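PDB 2H0U: NADPH-flavin oxidoreductase from Helicobacter pylori, which binds FMN and probably uses NAD(P)H to reduce flavins or nitrogen-containing compounds, as in other members of the nitroreductase family. Local coordinates for residues Gln141-Met146 against Val188-Cys193. Residues are numbered along the deposited sequence; the frame is centred on the assembly and turned at random.
With FMN (flavin mononucleotide), chain B.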
# COMPACT_ATOMS: atom_id res chain seq x y z
N GLN A 141 -1.28 5.71 1.42
CA GLN A 141 -0.84 5.37 2.77
C GLN A 141 -1.78 4.29 3.33
O GLN A 141 -1.32 3.35 3.98
CB GLN A 141 -0.86 6.60 3.72
CG GLN A 141 -0.23 7.91 3.10
CD GLN A 141 1.16 7.71 2.53
OE1 GLN A 141 2.05 7.17 3.20
NE2 GLN A 141 1.36 8.15 1.30
N THR A 142 -3.08 4.41 3.07
CA THR A 142 -4.02 3.38 3.53
C THR A 142 -3.79 2.02 2.89
O THR A 142 -4.18 1.00 3.47
CB THR A 142 -5.53 3.74 3.31
OG1 THR A 142 -5.85 3.80 1.90
CG2 THR A 142 -5.92 5.03 4.02
N TYR A 143 -3.17 1.99 1.72
CA TYR A 143 -2.90 0.66 1.12
C TYR A 143 -1.83 -0.06 1.93
O TYR A 143 -1.85 -1.27 2.03
CB TYR A 143 -2.52 0.76 -0.37
CG TYR A 143 -3.74 0.81 -1.31
CD1 TYR A 143 -4.71 1.81 -1.16
CD2 TYR A 143 -3.94 -0.16 -2.31
CE1 TYR A 143 -5.87 1.88 -1.99
CE2 TYR A 143 -5.08 -0.09 -3.17
CZ TYR A 143 -6.03 0.93 -2.98
OH TYR A 143 -7.15 1.05 -3.75
N ILE A 144 -0.86 0.70 2.48
CA ILE A 144 0.13 0.12 3.43
C ILE A 144 -0.62 -0.44 4.65
O ILE A 144 -0.39 -1.56 5.09
CB ILE A 144 1.18 1.15 3.89
CG1 ILE A 144 1.91 1.72 2.69
CG2 ILE A 144 2.17 0.50 4.94
CD1 ILE A 144 2.90 2.92 3.13
N GLN A 145 -1.51 0.36 5.20
CA GLN A 145 -2.26 -0.03 6.39
C GLN A 145 -3.01 -1.33 6.11
O GLN A 145 -2.98 -2.26 6.91
CB GLN A 145 -3.25 1.10 6.73
CG GLN A 145 -4.06 0.90 7.97
CD GLN A 145 -4.97 2.08 8.24
OE1 GLN A 145 -5.73 2.53 7.38
NE2 GLN A 145 -4.85 2.62 9.42
N MSE A 146 -3.71 -1.39 4.98
CA MSE A 146 -4.49 -2.60 4.63
C MSE A 146 -3.57 -3.79 4.35
O MSE A 146 -3.84 -4.92 4.81
CB MSE A 146 -5.38 -2.30 3.39
CG MSE A 146 -6.02 -3.56 2.84
SE MSE A 146 -6.97 -3.28 1.15
CE MSE A 146 -5.44 -3.00 -0.04
N VAL A 188 -13.77 7.48 0.82
CA VAL A 188 -13.47 6.04 0.91
C VAL A 188 -12.26 5.74 0.04
O VAL A 188 -12.19 6.16 -1.12
CB VAL A 188 -14.69 5.18 0.47
CG1 VAL A 188 -14.33 3.68 0.40
CG2 VAL A 188 -15.89 5.41 1.45
N SER A 189 -11.34 4.96 0.60
CA SER A 189 -10.08 4.64 -0.06
C SER A 189 -10.09 3.25 -0.68
O SER A 189 -9.84 3.09 -1.89
CB SER A 189 -8.88 4.83 0.91
OG SER A 189 -7.69 4.37 0.29
N VAL A 190 -10.42 2.25 0.13
CA VAL A 190 -10.37 0.84 -0.32
C VAL A 190 -11.10 0.04 0.76
O VAL A 190 -11.44 0.61 1.82
CB VAL A 190 -8.90 0.37 -0.56
CG1 VAL A 190 -8.06 0.38 0.76
CG2 VAL A 190 -8.83 -0.97 -1.34
N MSE A 191 -11.41 -1.23 0.48
CA MSE A 191 -12.00 -2.09 1.51
C MSE A 191 -11.23 -3.42 1.57
O MSE A 191 -10.43 -3.72 0.70
CB MSE A 191 -13.49 -2.36 1.23
CG MSE A 191 -14.30 -1.10 0.98
SE MSE A 191 -16.15 -1.64 0.60
CE MSE A 191 -16.82 0.17 0.18
N ALA A 192 -11.44 -4.17 2.64
CA ALA A 192 -10.93 -5.53 2.73
C ALA A 192 -11.87 -6.31 3.61
O ALA A 192 -12.48 -5.76 4.54
CB ALA A 192 -9.51 -5.59 3.28
N CYS A 193 -11.98 -7.60 3.34
CA CYS A 193 -12.70 -8.48 4.26
C CYS A 193 -11.75 -9.48 4.84
O CYS A 193 -10.70 -9.77 4.25
CB CYS A 193 -13.87 -9.16 3.57
SG CYS A 193 -13.46 -10.27 2.25
N1 FMN B . 11.20 8.94 6.07
C2 FMN B . 12.26 9.71 5.60
O2 FMN B . 13.14 10.04 6.38
N3 FMN B . 12.30 10.15 4.30
C4 FMN B . 11.27 9.84 3.44
O4 FMN B . 11.38 10.10 2.25
C4A FMN B . 10.18 9.08 3.93
N5 FMN B . 9.15 8.76 3.09
C5A FMN B . 8.12 7.93 3.51
C6 FMN B . 7.11 7.62 2.58
C7 FMN B . 6.06 6.79 3.01
C7M FMN B . 5.20 6.15 1.95
C8 FMN B . 5.98 6.32 4.33
C8M FMN B . 5.00 5.19 4.68
C9 FMN B . 6.99 6.64 5.23
C9A FMN B . 8.06 7.47 4.82
N10 FMN B . 9.07 7.84 5.72
C10 FMN B . 10.16 8.61 5.25
C1' FMN B . 9.08 7.39 7.15
C2' FMN B . 7.92 7.99 7.97
O2' FMN B . 8.35 9.20 8.52
C3' FMN B . 7.58 6.97 9.07
O3' FMN B . 7.12 5.77 8.49
C4' FMN B . 6.49 7.41 10.04
O4' FMN B . 6.97 8.52 10.77
C5' FMN B . 6.03 6.31 11.02
O5' FMN B . 7.19 5.91 11.77
P FMN B . 7.66 4.38 11.76
O1P FMN B . 7.80 4.00 10.31
O2P FMN B . 9.00 4.34 12.49
O3P FMN B . 6.64 3.51 12.46
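Thr142, Tyr143 and Met146 meet Ser189, Val190 and Ala192 where helix 131-155 packs on strand 186-195, an inner strand of the antiparallel sheet in this nitroreductase-family α/β fold. The short segments run nearly parallel, 16° apart, with axes 8.6 Å from each other. Ser189 and Val190 both pair with Tyr83 in a classic beta bulge, and these successive side chains point toward the helix. A short hydrogen bond joins two hydroxyls, 2.5 Å between Ser189 OG and Thr142 OG1; Ser139 also bonds to both, through its OG and its carbonyl oxygen respectively, and small hydroxyl residues suit this buried polar cluster.

Tyr143 leaves the helix with CG anti to its carbonyl carbon (chi1 -85°); the CB-CG bond only sets the ring's course, and contact begins at CD1, 4.1 Å from Val190 CG1. Farther out, CE1 reaches Val190 CB at 3.7 Å, and CZ lies beside Val190 CB and CG2. Ser189 OG sits at the ring edge. At the tip, OH touches Val190 CG2 at 3.6 Å and hydrogen-bonds to OE2 of Glu164 in the same chain, while the residue also lines an FMN pocket, so a long aromatic with a polar end suits the place. Val190 CG1 touches both Tyr143 CE1 and Met146, a selenomethionine whose flexible chain bends at chi3 (71°). Met146 SE lies 3.8 Å from Val190 CG1, 4.0 Å from Ala192 CB and 3.5 Å from Met191 O.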